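Local coordinates for protein poly-gamma-glutamate hydrolase (Bacillus phage phiNIT1, PDB 3A9L) that hydrolyses the gamma-glutamyl linkages of bacterial poly-gamma-glutamate as a zinc-dependent peptidase encoded by a phage, at residues A99-Y105 with G161-I166; T49-Y53 with Y64-G68; L114-L118 with R143-D148; L93-A99 with I152-S158. All blocks are in the same frame, centred on the assembly; numbering follows the deposited sequence.

Interaction 1: A99-Y105 with G161-I166; sequences AVSFHGY and GVQLEI. With ZN (zinc ion), chain C.
On one face of this parallel strand pair, Val100, Phe102, Val162, Leu164 and Ile166 form an apolar layer. Val100 CG1 meets Leu164 CD1 at 3.5 Å. Val100 CG2 lies 4.2 Å from Val162 CB, and Phe102 CE2 lies 4.1 Å from Leu164 CD2. Phe102 and Leu164 both take chi1 m. The strands run parallel at 28°, in register from Val100 beside Val162 to Gly104 beside Ile166. Six hydrogen bonds alternate between them: Val162 N to Ala99 O (3.0 Å), Ser101 N to Val162 O (2.9 Å), Leu164 N to Ser101 O (3.0 Å), His103 N to Leu164 O (2.8 Å), Ile166 N to His103 O (2.7 Å) and Tyr105 N to Ile166 O (2.9 Å). The other face is polar and holds Ser101, His103, Gln163 and Glu165. His103, chi1 m, binds zinc through ND1 at 2.1 Å. His40 and Glu45 complete the protein ligands. A water 2.3 Å from the zinc donates to Glu165 OE1 (2.8 Å) and Gly104 O (3.0 Å). The pair lies mid-sheet in this zinc peptidase, with the metal near the C-terminal end of strand 98-105. Strands 34-42 and 113-116 flank it, and helices 48-59 and 120-132 pack on the apolar face.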
loop_
_atom_site.group_PDB
_atom_site.type_symbol
_atom_site.label_atom_id
_atom_site.label_comp_id
_atom_site.label_asym_id
_atom_site.label_seq_id
_atom_site.Cartn_x
_atom_site.Cartn_y
_atom_site.Cartn_z
ATOM N N ALA A 99 -1.080 -17.480 2.113
ATOM C CA ALA A 99 -1.501 -16.327 2.891
ATOM C C ALA A 99 -1.518 -16.675 4.364
ATOM O O ALA A 99 -1.948 -17.771 4.749
ATOM C CB ALA A 99 -2.899 -15.847 2.445
ATOM N N VAL A 100 -0.991 -15.763 5.164
ATOM C CA VAL A 100 -1.082 -15.847 6.629
ATOM C C VAL A 100 -1.820 -14.618 7.181
ATOM O O VAL A 100 -1.388 -13.474 6.984
ATOM C CB VAL A 100 0.321 -15.981 7.257
ATOM C CG1 VAL A 100 0.246 -15.933 8.765
ATOM C CG2 VAL A 100 0.977 -17.280 6.839
ATOM N N SER A 101 -2.917 -14.838 7.906
ATOM C CA SER A 101 -3.729 -13.699 8.395
ATOM C C SER A 101 -3.490 -13.503 9.887
ATOM O O SER A 101 -3.234 -14.454 10.576
ATOM C CB SER A 101 -5.202 -13.931 8.149
ATOM O OG SER A 101 -5.673 -15.076 8.837
ATOM N N PHE A 102 -3.566 -12.273 10.372
ATOM C CA PHE A 102 -3.314 -12.021 11.787
ATOM C C PHE A 102 -4.521 -11.364 12.479
ATOM O O PHE A 102 -4.971 -10.295 12.075
ATOM C CB PHE A 102 -2.063 -11.154 11.971
ATOM C CG PHE A 102 -0.796 -11.784 11.442
ATOM C CD1 PHE A 102 -0.484 -11.743 10.075
ATOM C CD2 PHE A 102 0.073 -12.426 12.305
ATOM C CE1 PHE A 102 0.706 -12.338 9.579
ATOM C CE2 PHE A 102 1.262 -13.004 11.830
ATOM C CZ PHE A 102 1.560 -12.973 10.466
ATOM N N HIS A 103 -4.980 -11.987 13.562
ATOM C CA HIS A 103 -6.216 -11.594 14.259
ATOM C C HIS A 103 -6.048 -11.410 15.725
ATOM O O HIS A 103 -5.120 -11.948 16.348
ATOM C CB HIS A 103 -7.332 -12.607 14.012
ATOM C CG HIS A 103 -7.909 -12.530 12.633
ATOM N ND1 HIS A 103 -9.014 -11.769 12.338
ATOM C CD2 HIS A 103 -7.516 -13.101 11.466
ATOM C CE1 HIS A 103 -9.280 -11.874 11.046
ATOM N NE2 HIS A 103 -8.390 -12.680 10.498
ATOM N N GLY A 104 -6.949 -10.620 16.298
ATOM C CA GLY A 104 -6.956 -10.436 17.757
ATOM C C GLY A 104 -8.259 -10.941 18.379
ATOM O O GLY A 104 -9.341 -10.645 17.878
ATOM N N TYR A 105 -8.174 -11.722 19.454
ATOM C CA TYR A 105 -9.410 -12.126 20.133
ATOM C C TYR A 105 -9.302 -11.714 21.592
ATOM O O TYR A 105 -8.194 -11.516 22.089
ATOM C CB TYR A 105 -9.741 -13.637 19.928
ATOM C CG TYR A 105 -8.914 -14.594 20.760
ATOM C CD1 TYR A 105 -9.335 -14.989 22.032
ATOM C CD2 TYR A 105 -7.701 -15.109 20.279
ATOM C CE1 TYR A 105 -8.561 -15.873 22.809
ATOM C CE2 TYR A 105 -6.926 -16.001 21.045
ATOM C CZ TYR A 105 -7.364 -16.376 22.303
ATOM O OH TYR A 105 -6.602 -17.240 23.059
ATOM N N GLY A 161 -5.025 -21.241 3.531
ATOM C CA GLY A 161 -4.345 -20.181 4.251
ATOM C C GLY A 161 -4.095 -20.571 5.704
ATOM O O GLY A 161 -4.444 -21.671 6.098
ATOM N N VAL A 162 -3.464 -19.686 6.486
ATOM C CA VAL A 162 -3.201 -19.973 7.906
ATOM C C VAL A 162 -3.644 -18.769 8.705
ATOM O O VAL A 162 -3.126 -17.663 8.529
ATOM C CB VAL A 162 -1.696 -20.199 8.213
ATOM C CG1 VAL A 162 -1.422 -20.179 9.722
ATOM C CG2 VAL A 162 -1.185 -21.480 7.585
ATOM N N GLN A 163 -4.567 -18.994 9.617
ATOM C CA GLN A 163 -5.091 -17.933 10.425
ATOM C C GLN A 163 -4.474 -17.961 11.842
ATOM O O GLN A 163 -4.478 -19.015 12.516
ATOM C CB GLN A 163 -6.627 -18.062 10.509
ATOM C CG GLN A 163 -7.223 -16.967 11.363
ATOM C CD GLN A 163 -8.725 -17.084 11.536
ATOM O OE1 GLN A 163 -9.462 -16.359 10.907
ATOM N NE2 GLN A 163 -9.177 -17.990 12.427
ATOM N N LEU A 164 -3.972 -16.817 12.311
ATOM C CA LEU A 164 -3.568 -16.713 13.712
ATOM C C LEU A 164 -4.533 -15.840 14.491
ATOM O O LEU A 164 -4.818 -14.735 14.104
ATOM C CB LEU A 164 -2.138 -16.160 13.887
ATOM C CG LEU A 164 -0.931 -16.999 13.426
ATOM C CD1 LEU A 164 -0.868 -17.107 11.916
ATOM C CD2 LEU A 164 0.376 -16.382 13.953
ATOM N N GLU A 165 -5.030 -16.337 15.608
ATOM C CA GLU A 165 -5.931 -15.519 16.419
ATOM C C GLU A 165 -5.228 -15.314 17.751
ATOM O O GLU A 165 -5.066 -16.273 18.519
ATOM C CB GLU A 165 -7.292 -16.218 16.551
ATOM C CG GLU A 165 -8.223 -16.107 15.286
ATOM C CD GLU A 165 -9.259 -14.992 15.364
ATOM O OE1 GLU A 165 -9.297 -14.270 16.356
ATOM O OE2 GLU A 165 -10.032 -14.813 14.411
ATOM N N ILE A 166 -4.779 -14.070 17.995
ATOM C CA ILE A 166 -3.913 -13.766 19.107
ATOM C C ILE A 166 -4.683 -13.059 20.226
ATOM O O ILE A 166 -5.343 -12.047 19.997
ATOM C CB ILE A 166 -2.711 -12.898 18.626
ATOM C CG1 ILE A 166 -2.235 -13.376 17.237
ATOM C CG2 ILE A 166 -1.569 -12.961 19.619
ATOM C CD1 ILE A 166 -1.062 -12.573 16.740
HETATM ZN ZN ZN C . -10.201 -10.531 13.541
HETATM O O HOH W 1 -8.518 -14.885 8.688
HETATM O O HOH W 2 -10.335 -11.926 15.335
#

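Interaction 2: T49-Y53 with Y64-G68; sequences TELIY and YLFQG
The backbone of 49-53 is one helical turn, and 64-68 is extended. Their axes run nearly antiparallel, at 168°, and come within 9.7 Å. Thr49 and Leu65 have the closest CA atoms, 7.0 Å apart. This is helix-on-sheet packing within a beta-alpha-beta unit, in which helix 48-59 connects strand 34-42 to strand 62-68. The apolar contacts centre on Leu65, with chi1 m and chi2 t, which points toward the helix. Its CD2 meets Ile52 CD1 at 3.5 Å. Its CD1 lies 3.3 Å from Tyr53 CE1, at the edge of the ring, and 3.9 Å from Thr49 CG2. Ile52 has chi1 m and chi2 t, and its CA-to-CB bond points toward the strand. The polar contact is a single short hydrogen bond, Thr49 OG1 to Gln67 OE1, at 2.6 Å. Thr49 has chi1 m, and Gln67 has chi1 m and chi2 t. Thr49 OG1 is also bonded to Gly42 N, and Gln67 NE2 to Asn24 OD1. Tyr53 sends its hydroxyl to Glu26 of the neighbouring strand 23-29. The contact is therefore mainly hydrophobic, while its buried polar groups are paired: the Thr49 hydroxyl donates to Gln67 and accepts from the backbone of Gly42.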
loop_
_atom_site.group_PDB
_atom_site.type_symbol
_atom_site.label_atom_id
_atom_site.label_comp_id
_atom_site.label_asym_id
_atom_site.label_seq_id
_atom_site.Cartn_x
_atom_site.Cartn_y
_atom_site.Cartn_z
ATOM N N THR A 49 -1.281 -4.670 13.082
ATOM C CA THR A 49 -0.495 -3.799 12.202
ATOM C C THR A 49 0.994 -3.950 12.433
ATOM O O THR A 49 1.747 -4.136 11.482
ATOM C CB THR A 49 -0.867 -2.309 12.405
ATOM O OG1 THR A 49 -2.174 -2.076 11.895
ATOM C CG2 THR A 49 0.115 -1.381 11.677
ATOM N N GLU A 50 1.404 -3.914 13.707
ATOM C CA GLU A 50 2.840 -3.830 14.073
ATOM C C GLU A 50 3.499 -5.183 13.877
ATOM O O GLU A 50 4.650 -5.273 13.448
ATOM C CB GLU A 50 3.013 -3.350 15.523
ATOM C CG GLU A 50 2.550 -1.871 15.765
ATOM C CD GLU A 50 1.041 -1.647 15.867
ATOM O OE1 GLU A 50 0.287 -2.551 16.277
ATOM O OE2 GLU A 50 0.589 -0.515 15.534
ATOM N N LEU A 51 2.759 -6.238 14.203
ATOM C CA LEU A 51 3.286 -7.573 13.979
ATOM C C LEU A 51 3.407 -7.839 12.500
ATOM O O LEU A 51 4.357 -8.454 12.088
ATOM C CB LEU A 51 2.451 -8.648 14.688
ATOM C CG LEU A 51 2.814 -10.105 14.372
ATOM C CD1 LEU A 51 4.248 -10.457 14.864
ATOM C CD2 LEU A 51 1.779 -11.057 14.909
ATOM N N ILE A 52 2.443 -7.391 11.698
ATOM C CA ILE A 52 2.540 -7.629 10.252
ATOM C C ILE A 52 3.729 -6.864 9.655
ATOM O O ILE A 52 4.436 -7.387 8.786
ATOM C CB ILE A 52 1.240 -7.318 9.535
ATOM C CG1 ILE A 52 0.289 -8.513 9.698
ATOM C CG2 ILE A 52 1.496 -6.989 8.059
ATOM C CD1 ILE A 52 -1.143 -8.174 9.558
ATOM N N TYR A 53 3.940 -5.642 10.130
ATOM C CA TYR A 53 5.076 -4.818 9.668
ATOM C C TYR A 53 6.402 -5.531 9.853
ATOM O O TYR A 53 7.223 -5.578 8.932
ATOM C CB TYR A 53 5.116 -3.505 10.426
ATOM C CG TYR A 53 4.273 -2.423 9.813
ATOM C CD1 TYR A 53 3.001 -2.693 9.317
ATOM C CD2 TYR A 53 4.743 -1.136 9.740
ATOM C CE1 TYR A 53 2.239 -1.702 8.755
ATOM C CE2 TYR A 53 3.988 -0.133 9.187
ATOM C CZ TYR A 53 2.740 -0.422 8.692
ATOM O OH TYR A 53 2.007 0.591 8.139
ATOM N N TYR A 64 -0.938 -6.502 3.400
ATOM C CA TYR A 64 -2.213 -5.808 3.214
ATOM C C TYR A 64 -2.759 -5.577 4.588
ATOM O O TYR A 64 -2.714 -6.506 5.391
ATOM C CB TYR A 64 -3.203 -6.669 2.445
ATOM C CG TYR A 64 -4.603 -6.088 2.456
ATOM C CD1 TYR A 64 -5.487 -6.363 3.513
ATOM C CD2 TYR A 64 -5.041 -5.277 1.433
ATOM C CE1 TYR A 64 -6.738 -5.853 3.531
ATOM C CE2 TYR A 64 -6.317 -4.765 1.436
ATOM C CZ TYR A 64 -7.146 -5.047 2.487
ATOM O OH TYR A 64 -8.397 -4.530 2.528
ATOM N N LEU A 65 -3.279 -4.371 4.849
ATOM C CA LEU A 65 -3.909 -4.030 6.146
ATOM C C LEU A 65 -5.143 -3.171 5.975
ATOM O O LEU A 65 -5.056 -2.068 5.432
ATOM C CB LEU A 65 -2.941 -3.211 6.993
ATOM C CG LEU A 65 -1.600 -3.728 7.414
ATOM C CD1 LEU A 65 -0.890 -2.586 8.068
ATOM C CD2 LEU A 65 -1.769 -4.909 8.398
ATOM N N PHE A 66 -6.289 -3.651 6.437
ATOM C CA PHE A 66 -7.490 -2.799 6.524
ATOM C C PHE A 66 -7.519 -2.326 7.948
ATOM O O PHE A 66 -7.681 -3.142 8.861
ATOM C CB PHE A 66 -8.778 -3.581 6.175
ATOM C CG PHE A 66 -10.022 -2.732 6.156
ATOM C CD1 PHE A 66 -10.775 -2.558 7.334
ATOM C CD2 PHE A 66 -10.478 -2.138 4.979
ATOM C CE1 PHE A 66 -11.922 -1.761 7.343
ATOM C CE2 PHE A 66 -11.627 -1.350 4.985
ATOM C CZ PHE A 66 -12.354 -1.167 6.172
ATOM N N GLN A 67 -7.299 -1.018 8.138
ATOM C CA GLN A 67 -6.972 -0.477 9.474
ATOM C C GLN A 67 -8.069 0.423 10.017
ATOM O O GLN A 67 -8.485 1.342 9.315
ATOM C CB GLN A 67 -5.683 0.372 9.397
ATOM C CG GLN A 67 -4.371 -0.385 9.108
ATOM C CD GLN A 67 -3.142 0.416 9.545
ATOM O OE1 GLN A 67 -2.464 0.046 10.497
ATOM N NE2 GLN A 67 -2.903 1.545 8.905
ATOM N N GLY A 68 -8.510 0.168 11.261
ATOM C CA GLY A 68 -9.288 1.154 12.024
ATOM C C GLY A 68 -8.428 2.302 12.537
ATOM O O GLY A 68 -7.310 2.080 13.012
#

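Interaction 3: L114-L118 with R143-D148; sequences LVGGL and RFTATD
This is a strand-to-loop contact, partly buried, near one side of the central sheet. The end of strand 113-116 and the turn after it meet an irregular loop, 143-148. The backbones run alongside each other: Gly116 lies beside Thr145 and Gly117 beside Ala146, with CA atoms 4.6 Å apart in both pairs. One direct hydrogen bond joins them, Gly117 N to Thr145 O, at 2.9 Å and nearly straight. Gly117 CA also makes a CA-H...O contact with Ala146 O, at 3.1 Å. A CB on Gly116 would clash with Phe144 O and Thr145 O, and Gly117 has positive phi (106/171). Phe144 (62/25) and Ala146 (42/60) have positive phi too, which bends the loop. A water lies 2.7 Å from both Leu114 O and Phe144 O. Side-chain packing closes the ends. Leu114, chi1 m and chi2 t, puts CD1 3.9 Å from Phe144 CD2 at the ring edge and in van der Waals reach of Arg143 NE (3.6 Å). Leu118 CD2 rests 3.5 Å from Thr147 CB. The Phe144 side chain is about 7 Å from the zinc at nearest atoms, so the loop runs beside the metal site and may line its pocket. Strand 162-167 pairs with 113-116 through Gly116 and Leu114, and Phe144 touches its Gln163 and Glu165.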
loop_
_atom_site.group_PDB
_atom_site.type_symbol
_atom_site.label_atom_id
_atom_site.label_comp_id
_atom_site.label_asym_id
_atom_site.label_seq_id
_atom_site.Cartn_x
_atom_site.Cartn_y
_atom_site.Cartn_z
ATOM N N LEU A 114 -4.166 -19.244 18.762
ATOM C CA LEU A 114 -4.979 -20.323 18.217
ATOM C C LEU A 114 -4.867 -20.269 16.702
ATOM O O LEU A 114 -5.346 -19.317 16.052
ATOM C CB LEU A 114 -6.449 -20.203 18.678
ATOM C CG LEU A 114 -6.695 -19.954 20.182
ATOM C CD1 LEU A 114 -8.145 -19.589 20.457
ATOM C CD2 LEU A 114 -6.278 -21.174 21.015
ATOM N N VAL A 115 -4.203 -21.284 16.149
ATOM C CA VAL A 115 -3.809 -21.276 14.742
ATOM C C VAL A 115 -4.685 -22.244 13.940
ATOM O O VAL A 115 -4.782 -23.426 14.273
ATOM C CB VAL A 115 -2.322 -21.669 14.587
ATOM C CG1 VAL A 115 -1.816 -21.369 13.173
ATOM C CG2 VAL A 115 -1.463 -20.940 15.617
ATOM N N GLY A 116 -5.303 -21.743 12.880
ATOM C CA GLY A 116 -6.080 -22.602 12.002
ATOM C C GLY A 116 -5.859 -22.242 10.562
ATOM O O GLY A 116 -4.819 -21.684 10.201
ATOM N N GLY A 117 -6.857 -22.520 9.738
ATOM C CA GLY A 117 -6.737 -22.309 8.314
ATOM C C GLY A 117 -6.576 -23.668 7.641
ATOM O O GLY A 117 -6.402 -24.683 8.329
ATOM N N LEU A 118 -6.630 -23.695 6.307
ATOM C CA LEU A 118 -6.533 -24.970 5.561
ATOM C C LEU A 118 -5.105 -25.353 5.198
ATOM O O LEU A 118 -4.849 -26.503 4.844
ATOM C CB LEU A 118 -7.432 -24.958 4.301
ATOM C CG LEU A 118 -8.946 -25.016 4.581
ATOM C CD1 LEU A 118 -9.718 -24.658 3.340
ATOM C CD2 LEU A 118 -9.399 -26.385 5.195
ATOM N N ARG A 143 -13.303 -23.003 18.204
ATOM C CA ARG A 143 -13.522 -21.754 17.497
ATOM C C ARG A 143 -12.281 -21.446 16.664
ATOM O O ARG A 143 -11.191 -22.007 16.907
ATOM C CB ARG A 143 -13.708 -20.625 18.513
ATOM C CG ARG A 143 -12.523 -20.503 19.459
ATOM C CD ARG A 143 -12.617 -19.381 20.464
ATOM N NE ARG A 143 -11.567 -19.533 21.475
ATOM C CZ ARG A 143 -11.337 -18.689 22.482
ATOM N NH1 ARG A 143 -12.070 -17.584 22.631
ATOM N NH2 ARG A 143 -10.357 -18.946 23.344
ATOM N N PHE A 144 -12.439 -20.553 15.695
ATOM C CA PHE A 144 -11.306 -20.021 14.910
ATOM C C PHE A 144 -10.552 -21.069 14.092
ATOM O O PHE A 144 -9.365 -20.901 13.800
ATOM C CB PHE A 144 -10.316 -19.304 15.824
ATOM C CG PHE A 144 -10.919 -18.172 16.612
ATOM C CD1 PHE A 144 -11.837 -17.303 16.031
ATOM C CD2 PHE A 144 -10.558 -17.971 17.926
ATOM C CE1 PHE A 144 -12.394 -16.247 16.776
ATOM C CE2 PHE A 144 -11.112 -16.928 18.683
ATOM C CZ PHE A 144 -12.016 -16.059 18.102
ATOM N N THR A 145 -11.222 -22.157 13.742
ATOM C CA THR A 145 -10.540 -23.233 13.016
ATOM C C THR A 145 -10.323 -22.857 11.556
ATOM O O THR A 145 -9.411 -23.378 10.905
ATOM C CB THR A 145 -11.285 -24.595 13.060
ATOM O OG1 THR A 145 -12.493 -24.501 12.311
ATOM C CG2 THR A 145 -11.587 -25.037 14.480
ATOM N N ALA A 146 -11.179 -21.971 11.045
ATOM C CA ALA A 146 -11.096 -21.512 9.640
ATOM C C ALA A 146 -10.806 -22.595 8.594
ATOM O O ALA A 146 -9.787 -22.549 7.906
ATOM C CB ALA A 146 -10.064 -20.379 9.536
ATOM N N THR A 147 -11.670 -23.600 8.473
ATOM C CA THR A 147 -11.456 -24.627 7.457
ATOM C C THR A 147 -12.498 -24.536 6.347
ATOM O O THR A 147 -12.650 -25.450 5.576
ATOM C CB THR A 147 -11.447 -26.067 8.036
ATOM O OG1 THR A 147 -12.728 -26.361 8.625
ATOM C CG2 THR A 147 -10.290 -26.234 9.055
ATOM N N ASP A 148 -13.205 -23.412 6.295
ATOM C CA ASP A 148 -14.250 -23.146 5.304
ATOM C C ASP A 148 -13.637 -22.407 4.159
ATOM O O ASP A 148 -12.546 -21.894 4.317
ATOM C CB ASP A 148 -15.337 -22.279 5.942
ATOM C CG ASP A 148 -14.792 -20.990 6.462
ATOM O OD1 ASP A 148 -14.254 -20.940 7.608
ATOM O OD2 ASP A 148 -14.897 -20.012 5.719
HETATM O O HOH W 3 -7.079 -19.421 14.019
HETATM O O HOH W 4 -6.786 -25.559 10.981
#

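Interaction 4: L93-A99 with I152-S158; sequences LSKHTDA and IVNRCAS
Two carbonyls of 93-99 receive the strongest bonds. His96 O accepts from Ala157 N at 2.7 Å. Thr97 O accepts twice from Ser158: from OG at 2.6 Å and from N at 3.2 Å. Ser158 has chi1 p. A water donates to both Asp98 OD1 (2.8 Å) and Ser158 OG (2.6 Å). Asp98 OD2 pairs outside the contact with Tyr207. A CA-H...O contact, Cys156 CA to Leu93 O at 3.1 Å, lies next to these bonds. The backbone of 93-99 leaves helix 87-94 at Leu93-Ser94, turns with His96 N bonded to Leu93 O (3.1 Å), and extends into strand 98-105. The backbone of 152-158 starts as a 3-10 turn, with Arg155 N bonded to Ile152 O (2.9 Å), and continues as loop. Leu93 CA lies 4.3 Å from Cys156 CA. Thr97 CA lies 4.7 Å from Ala157 CA. Packing fills the interior. Leu93, with chi1 and chi2 both m, places CG 3.8 Å from Ile152 CD1 and CD1 3.9 Å from Cys156 CB. Ala99 CB meets Cys156 CB at 3.8 Å and Val153 CG2 at 4.0 Å. This is structural packing of a loop against a helix-to-strand connection. The direct hydrogen bonds across it all end on backbone carbonyls, and the serine hydroxyl is the only side-chain donor among them. The chemistry thus combines these bonds with apolar packing of Leu93, Ile152, Val153, Cys156 and Ala99.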
loop_
_atom_site.group_PDB
_atom_site.type_symbol
_atom_site.label_atom_id
_atom_site.label_comp_id
_atom_site.label_asym_id
_atom_site.label_seq_id
_atom_site.Cartn_x
_atom_site.Cartn_y
_atom_site.Cartn_z
ATOM N N LEU A 93 -5.183 -11.369 -2.428
ATOM C CA LEU A 93 -5.174 -12.792 -2.055
ATOM C C LEU A 93 -4.997 -13.704 -3.266
ATOM O O LEU A 93 -4.166 -14.622 -3.230
ATOM C CB LEU A 93 -6.416 -13.179 -1.235
ATOM C CG LEU A 93 -6.257 -13.022 0.295
ATOM C CD1 LEU A 93 -5.382 -14.132 0.776
ATOM C CD2 LEU A 93 -5.653 -11.666 0.681
ATOM N N SER A 94 -5.745 -13.424 -4.334
ATOM C CA SER A 94 -5.777 -14.249 -5.532
ATOM C C SER A 94 -4.468 -14.263 -6.296
ATOM O O SER A 94 -4.268 -15.132 -7.163
ATOM C CB SER A 94 -6.869 -13.763 -6.487
ATOM O OG SER A 94 -6.430 -12.548 -7.097
ATOM N N LYS A 95 -3.610 -13.288 -6.001
ATOM C CA LYS A 95 -2.299 -13.137 -6.657
ATOM C C LYS A 95 -1.146 -13.787 -5.869
ATOM O O LYS A 95 0.036 -13.717 -6.252
ATOM C CB LYS A 95 -2.025 -11.648 -6.919
ATOM C CG LYS A 95 -3.062 -10.930 -7.782
ATOM C CD LYS A 95 -3.279 -11.629 -9.122
ATOM C CE LYS A 95 -3.978 -10.705 -10.129
ATOM N NZ LYS A 95 -5.080 -9.916 -9.516
ATOM N N HIS A 96 -1.497 -14.450 -4.769
ATOM C CA HIS A 96 -0.496 -15.125 -3.949
ATOM C C HIS A 96 -0.850 -16.577 -3.701
ATOM O O HIS A 96 -1.993 -16.914 -3.380
ATOM C CB HIS A 96 -0.326 -14.437 -2.601
ATOM C CG HIS A 96 0.120 -13.026 -2.709
ATOM N ND1 HIS A 96 -0.739 -12.000 -3.017
ATOM C CD2 HIS A 96 1.340 -12.465 -2.552
ATOM C CE1 HIS A 96 -0.065 -10.864 -3.049
ATOM N NE2 HIS A 96 1.200 -11.124 -2.786
ATOM N N THR A 97 0.161 -17.429 -3.810
ATOM C CA THR A 97 -0.014 -18.840 -3.484
ATOM C C THR A 97 -0.492 -19.072 -2.071
ATOM O O THR A 97 -1.416 -19.853 -1.853
ATOM C CB THR A 97 1.288 -19.605 -3.650
ATOM O OG1 THR A 97 1.831 -19.280 -4.932
ATOM C CG2 THR A 97 1.040 -21.159 -3.557
ATOM N N ASP A 98 0.176 -18.411 -1.126
ATOM C CA ASP A 98 -0.019 -18.643 0.278
ATOM C C ASP A 98 -0.452 -17.355 0.943
ATOM O O ASP A 98 -0.220 -16.271 0.411
ATOM C CB ASP A 98 1.271 -19.177 0.909
ATOM C CG ASP A 98 1.654 -20.546 0.376
ATOM O OD1 ASP A 98 0.822 -21.476 0.439
ATOM O OD2 ASP A 98 2.782 -20.714 -0.121
ATOM N N ALA A 99 -1.080 -17.480 2.113
ATOM C CA ALA A 99 -1.501 -16.327 2.891
ATOM C C ALA A 99 -1.518 -16.675 4.364
ATOM O O ALA A 99 -1.948 -17.771 4.749
ATOM C CB ALA A 99 -2.899 -15.847 2.445
ATOM N N ILE A 152 -11.483 -15.164 4.283
ATOM C CA ILE A 152 -10.500 -14.478 3.410
ATOM C C ILE A 152 -9.112 -15.164 3.259
ATOM O O ILE A 152 -8.598 -15.263 2.137
ATOM C CB ILE A 152 -10.331 -12.971 3.745
ATOM C CG1 ILE A 152 -9.377 -12.285 2.747
ATOM C CG2 ILE A 152 -9.842 -12.756 5.185
ATOM C CD1 ILE A 152 -9.879 -12.240 1.292
ATOM N N VAL A 153 -8.526 -15.647 4.355
ATOM C CA VAL A 153 -7.214 -16.317 4.311
ATOM C C VAL A 153 -7.124 -17.541 3.376
ATOM O O VAL A 153 -6.075 -17.765 2.770
ATOM C CB VAL A 153 -6.634 -16.667 5.730
ATOM C CG1 VAL A 153 -7.080 -18.029 6.148
ATOM C CG2 VAL A 153 -5.102 -16.634 5.690
ATOM N N ASN A 154 -8.219 -18.292 3.207
ATOM C CA ASN A 154 -8.230 -19.450 2.275
ATOM C C ASN A 154 -8.623 -19.064 0.839
ATOM O O ASN A 154 -8.912 -19.949 -0.018
ATOM C CB ASN A 154 -9.200 -20.530 2.776
ATOM C CG ASN A 154 -8.845 -21.046 4.170
ATOM O OD1 ASN A 154 -7.655 -21.193 4.534
ATOM N ND2 ASN A 154 -9.893 -21.275 4.989
ATOM N N ARG A 155 -8.643 -17.758 0.569
ATOM C CA ARG A 155 -8.953 -17.305 -0.774
ATOM C C ARG A 155 -7.685 -16.794 -1.470
ATOM O O ARG A 155 -7.764 -16.072 -2.466
ATOM C CB ARG A 155 -10.053 -16.253 -0.769
ATOM C CG ARG A 155 -11.331 -16.727 -0.079
ATOM C CD ARG A 155 -12.347 -15.631 -0.117
ATOM N NE ARG A 155 -12.709 -15.292 -1.493
ATOM C CZ ARG A 155 -13.433 -14.229 -1.826
ATOM N NH1 ARG A 155 -13.901 -13.406 -0.888
ATOM N NH2 ARG A 155 -13.718 -14.008 -3.103
ATOM N N CYS A 156 -6.526 -17.190 -0.950
ATOM C CA CYS A 156 -5.280 -17.125 -1.737
ATOM C C CYS A 156 -5.404 -18.124 -2.907
ATOM O O CYS A 156 -6.413 -18.833 -3.034
ATOM C CB CYS A 156 -4.046 -17.379 -0.866
ATOM S SG CYS A 156 -4.136 -18.956 0.005
ATOM N N ALA A 157 -4.409 -18.124 -3.787
ATOM C CA ALA A 157 -4.463 -18.922 -4.990
ATOM C C ALA A 157 -4.528 -20.420 -4.695
ATOM O O ALA A 157 -5.232 -21.163 -5.381
ATOM C CB ALA A 157 -3.299 -18.594 -5.916
ATOM N N SER A 158 -3.815 -20.846 -3.659
ATOM C CA SER A 158 -3.763 -22.257 -3.313
ATOM C C SER A 158 -5.096 -22.675 -2.673
ATOM O O SER A 158 -5.443 -23.865 -2.672
ATOM C CB SER A 158 -2.562 -22.561 -2.414
ATOM O OG SER A 158 -2.743 -21.979 -1.115
HETATM O O HOH W 5 -1.034 -23.492 0.106
#

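Interactions 1 and 2 are buried, whereas interactions 3 and 4 are only partly so. Interaction 1 lies nearest the centre of the chain and is held by regular strand pairing. Interaction 2 packs a helix on the same sheet, mostly through side chains, and meets interaction 1 where Ile52 and Leu51 touch Phe102. Strand 113-116 of interaction 3 neighbours strand 162-167 in the sheet, with Gln163 N 2.8 Å from Gly116 O, and loop 143-148 packs against its end. Interaction 4 shares Ala99 with interaction 1. The two loop contacts have few direct hydrogen bonds, one in interaction 4 from a serine hydroxyl. Asn154 connects them, with ND2 2.8 Å from Asp148 O. Interaction 2 touches neither.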